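Local coordinates for protein mitochondrial association factor 1 (Toxoplasma gondii, PDB 6BXS) that carries a macro domain, a fold often associated with ADP-ribose binding, and comes from a locus the parasite needs to manipulate host mitochondria directly, at residues G54-G58 and L86-Q91; R235-V241 and G267-S271. Residues are numbered along the deposited sequence.

The two contacts lie on opposite sides of the chain's centre. Their centres are 30 Å apart, their nearest atoms are about 18 Å apart, and they do not touch. Along the chain, contact 1 closes before contact 2 opens. Contact 1 joins the loop after strand 45-50 to helix 83-103. In macro domains that bind ADP-ribose, the loop after the corresponding central strand usually borders the ligand cleft, so contact 1 probably lies beside the equivalent region. Contact 2 packs helices 230-248 and 263-276 together, next to strands 253-256 and 8-13. A sulfate ion, probably from the crystallisation liquor, sits about 3 Å from the Glu270 side chain of contact 2.

Contact 1: G54-G58 and L86-Q91; sequences GLFIG and LSAESQ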
# COMPACT_ATOMS: atom_id res chain seq x y z
N GLY A 54 -10.88 -8.17 -5.60
CA GLY A 54 -10.59 -9.47 -6.19
C GLY A 54 -9.12 -9.85 -6.10
O GLY A 54 -8.75 -10.96 -6.49
N LEU A 55 -8.29 -8.93 -5.61
CA LEU A 55 -6.89 -9.20 -5.29
C LEU A 55 -5.98 -9.45 -6.50
O LEU A 55 -4.97 -10.13 -6.37
CB LEU A 55 -6.78 -10.41 -4.35
CG LEU A 55 -7.66 -10.42 -3.09
CD1 LEU A 55 -7.37 -11.67 -2.27
CD2 LEU A 55 -7.46 -9.16 -2.27
N PHE A 56 -6.32 -8.88 -7.65
CA PHE A 56 -5.47 -9.01 -8.84
C PHE A 56 -4.65 -7.75 -9.07
O PHE A 56 -5.06 -6.65 -8.70
CB PHE A 56 -6.31 -9.31 -10.08
CG PHE A 56 -7.09 -8.12 -10.57
CD1 PHE A 56 -6.52 -7.22 -11.46
CD2 PHE A 56 -8.38 -7.91 -10.14
CE1 PHE A 56 -7.23 -6.13 -11.91
CE2 PHE A 56 -9.09 -6.81 -10.59
CZ PHE A 56 -8.52 -5.93 -11.47
N ILE A 57 -3.48 -7.91 -9.70
CA ILE A 57 -2.68 -6.79 -10.16
C ILE A 57 -2.94 -6.56 -11.64
O ILE A 57 -2.60 -7.40 -12.48
CB ILE A 57 -1.18 -7.02 -9.90
CG1 ILE A 57 -0.90 -7.04 -8.40
CG2 ILE A 57 -0.35 -5.93 -10.57
CD1 ILE A 57 0.48 -7.52 -8.02
N GLY A 58 -3.54 -5.42 -11.96
CA GLY A 58 -3.94 -5.12 -13.32
C GLY A 58 -5.04 -4.08 -13.32
O GLY A 58 -5.19 -3.33 -12.35
N LEU A 86 -0.19 -11.94 -15.37
CA LEU A 86 0.06 -11.21 -14.14
C LEU A 86 -1.19 -11.10 -13.28
O LEU A 86 -1.14 -11.26 -12.06
CB LEU A 86 0.60 -9.81 -14.46
CG LEU A 86 0.78 -8.85 -13.28
CD1 LEU A 86 1.65 -9.46 -12.19
CD2 LEU A 86 1.38 -7.54 -13.77
N SER A 87 -2.32 -10.82 -13.93
CA SER A 87 -3.60 -10.71 -13.23
C SER A 87 -3.95 -12.01 -12.52
O SER A 87 -4.27 -12.00 -11.33
CB SER A 87 -4.72 -10.34 -14.21
OG SER A 87 -4.76 -8.95 -14.43
N ALA A 88 -3.87 -13.12 -13.24
CA ALA A 88 -4.25 -14.41 -12.69
C ALA A 88 -3.26 -14.88 -11.63
O ALA A 88 -3.67 -15.38 -10.57
CB ALA A 88 -4.35 -15.45 -13.80
N GLU A 89 -1.97 -14.72 -11.89
CA GLU A 89 -0.96 -15.23 -10.97
C GLU A 89 -0.97 -14.45 -9.65
O GLU A 89 -0.97 -15.05 -8.57
CB GLU A 89 0.43 -15.16 -11.59
CG GLU A 89 1.42 -16.12 -10.94
CD GLU A 89 2.87 -15.79 -11.25
OE1 GLU A 89 3.19 -14.61 -11.50
OE2 GLU A 89 3.70 -16.72 -11.22
N SER A 90 -0.96 -13.12 -9.75
CA SER A 90 -1.03 -12.26 -8.57
C SER A 90 -2.27 -12.58 -7.76
O SER A 90 -2.24 -12.65 -6.53
CB SER A 90 -1.03 -10.79 -8.98
OG SER A 90 -2.16 -10.49 -9.78
N GLN A 91 -3.38 -12.78 -8.47
CA GLN A 91 -4.65 -13.14 -7.87
C GLN A 91 -4.56 -14.46 -7.11
O GLN A 91 -4.99 -14.55 -5.96
CB GLN A 91 -5.73 -13.20 -8.95
CG GLN A 91 -7.14 -13.44 -8.46
CD GLN A 91 -8.16 -13.27 -9.57
OE1 GLN A 91 -8.11 -13.97 -10.58
NE2 GLN A 91 -9.08 -12.32 -9.39
O HOH W 1 -2.03 -7.62 -15.08
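Residues 54-58 have no regular secondary structure. They run across one face of a turn and a half of helix, 86-91, and the contact is largely polar. Ser90 is central. Its CB points toward the loop, and Ser90 OG accepts a hydrogen bond from Ile57 N (2.9 Å). Ser90 OG also donates to Leu86 O (2.6 Å), one turn back, so the hydroxyl has both a donor and an acceptor for partners. Leu86 O also takes the helical bond from Ser90 N (3.0 Å). At the other end of the loop segment, Gln91 NE2 donates to Gly54 O (3.2 Å). Between these bonds, Leu55 O receives a CA-H...O contact from Gln91 CA (3.4 Å) and a weak hydrogen bond from Gln94. Ile57 O is served by a water that donates to it (2.7 Å) and accepts from Ser87 OG (3.1 Å). Phe56 O turns to other partners, Tyr169 and Asn63.

Apolar packing is limited. Ile57 CG2 meets Leu86 CD2 at 4.0 Å, and both side chains also rest on Ala67 of helix 61-76. Phe56 CB packs on Ser87 O (3.6 Å), while the Phe56 ring leads away from the helix. A CB on Gly58 would lie 2.6 Å from Ser87 OG, a clash.

The loop follows strand 45-50, where macro domains commonly carry a ligand-binding loop. Two directed bonds, Ile57 N to Ser90 OG and Gln91 NE2 to Gly54 O, fix how it sits on this helix, while Phe56 O is satisfied elsewhere and Ile57 adds apolar packing.

Contact 2: R235-V241 and G267-S271; sequences RANAVAV and GLMES
Two helical segments cross with their axes 8.2 Å apart at closest approach. The signed crossing angle is -57°, measured between their N-to-C directions. Both have regular alpha-helical backbones. The CA atoms of Arg235 and Gly267 are 4.7 Å apart, those of Ala238 and Leu268 4.8 Å.

Gly267 comes first. Gly267 O lies 3.3 Å from Ala238 CB and 2.7 Å from Arg235 NH2. A CB on Gly267 would sit a tight 3.3 Å from Arg235 N. Leu268 (chi1 m, chi2 t) brings CD2 to 3.8 Å from Ala238 CB and 4.5 Å from Val241 CG1; Leu268 and Val241 also touch Phe256 of strand 253-256. This is helix packing in the macro fold: helix 230-248 makes the beta-alpha-beta crossover from strand 213-216 to its parallel neighbour 253-256, and helix 263-276 follows that strand.

Glu270 (chi1 t, chi2 t) lays CG over one face of the Arg235 guanidinium. Glu270 OE2 forms a salt bridge with Arg235 NE at 3.4 Å, well out of the guanidinium plane. The CA-to-CB bond of Ser271 (chi1 m) points toward helix 235-241. Ser271 OG accepts from Arg235 NH2 at 2.7 Å, with Arg235 in an m, m, m rotamer, and also bonds Glu242.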
# COMPACT_ATOMS: atom_id res chain seq x y z
N ARG A 235 -9.49 12.56 6.62
CA ARG A 235 -9.55 12.42 8.08
C ARG A 235 -9.41 10.96 8.50
O ARG A 235 -8.73 10.65 9.48
CB ARG A 235 -10.86 12.99 8.61
CG ARG A 235 -11.04 14.49 8.37
CD ARG A 235 -9.98 15.31 9.07
NE ARG A 235 -9.90 14.98 10.50
CZ ARG A 235 -8.81 14.55 11.13
NH1 ARG A 235 -8.87 14.28 12.43
NH2 ARG A 235 -7.65 14.40 10.49
N ALA A 236 -10.05 10.06 7.75
CA ALA A 236 -9.96 8.63 8.03
C ALA A 236 -8.51 8.16 7.90
O ALA A 236 -8.02 7.38 8.72
CB ALA A 236 -10.86 7.86 7.10
N ASN A 237 -7.84 8.63 6.85
CA ASN A 237 -6.45 8.29 6.61
C ASN A 237 -5.53 8.87 7.68
O ASN A 237 -4.66 8.17 8.20
CB ASN A 237 -6.01 8.78 5.23
CG ASN A 237 -4.52 8.60 4.99
OD1 ASN A 237 -4.06 7.48 4.75
ND2 ASN A 237 -3.77 9.69 5.06
N ALA A 238 -5.74 10.13 8.02
CA ALA A 238 -4.93 10.80 9.03
C ALA A 238 -5.01 10.09 10.37
O ALA A 238 -3.99 9.78 10.98
CB ALA A 238 -5.36 12.25 9.17
N VAL A 239 -6.23 9.80 10.81
CA VAL A 239 -6.44 9.12 12.08
C VAL A 239 -5.89 7.69 12.05
O VAL A 239 -5.37 7.20 13.04
CB VAL A 239 -7.94 9.10 12.45
CG1 VAL A 239 -8.21 8.20 13.65
CG2 VAL A 239 -8.43 10.51 12.74
N ALA A 240 -6.02 7.03 10.90
CA ALA A 240 -5.50 5.68 10.75
C ALA A 240 -3.97 5.68 10.83
O ALA A 240 -3.37 4.77 11.41
CB ALA A 240 -5.95 5.07 9.43
N VAL A 241 -3.35 6.69 10.24
CA VAL A 241 -1.90 6.83 10.29
C VAL A 241 -1.42 7.07 11.72
O VAL A 241 -0.43 6.49 12.16
CB VAL A 241 -1.42 7.97 9.37
CG1 VAL A 241 0.04 8.35 9.67
CG2 VAL A 241 -1.57 7.57 7.91
N GLY A 267 -5.80 16.32 5.54
CA GLY A 267 -6.32 15.50 6.62
C GLY A 267 -5.36 15.45 7.79
O GLY A 267 -5.76 15.56 8.95
N LEU A 268 -4.07 15.28 7.49
CA LEU A 268 -3.05 15.20 8.52
C LEU A 268 -2.74 16.57 9.12
O LEU A 268 -2.45 16.67 10.31
CB LEU A 268 -1.77 14.57 7.94
CG LEU A 268 -1.72 13.04 7.98
CD1 LEU A 268 -0.60 12.51 7.11
CD2 LEU A 268 -1.56 12.54 9.41
N MET A 269 -2.81 17.61 8.30
CA MET A 269 -2.69 18.98 8.80
C MET A 269 -3.73 19.23 9.88
O MET A 269 -3.45 19.86 10.90
CB MET A 269 -2.86 20.00 7.67
CG MET A 269 -1.68 20.13 6.71
SD MET A 269 -0.25 20.95 7.44
CE MET A 269 0.78 19.53 7.79
N GLU A 270 -4.94 18.73 9.64
CA GLU A 270 -6.04 18.89 10.57
C GLU A 270 -5.79 18.11 11.86
O GLU A 270 -6.10 18.58 12.95
CB GLU A 270 -7.36 18.45 9.93
CG GLU A 270 -8.59 18.70 10.79
CD GLU A 270 -9.88 18.67 10.00
OE1 GLU A 270 -9.89 19.09 8.82
OE2 GLU A 270 -10.90 18.21 10.56
N SER A 271 -5.21 16.91 11.72
CA SER A 271 -4.87 16.10 12.88
C SER A 271 -3.79 16.78 13.72
O SER A 271 -3.84 16.75 14.94
CB SER A 271 -4.39 14.71 12.43
OG SER A 271 -5.48 13.90 12.03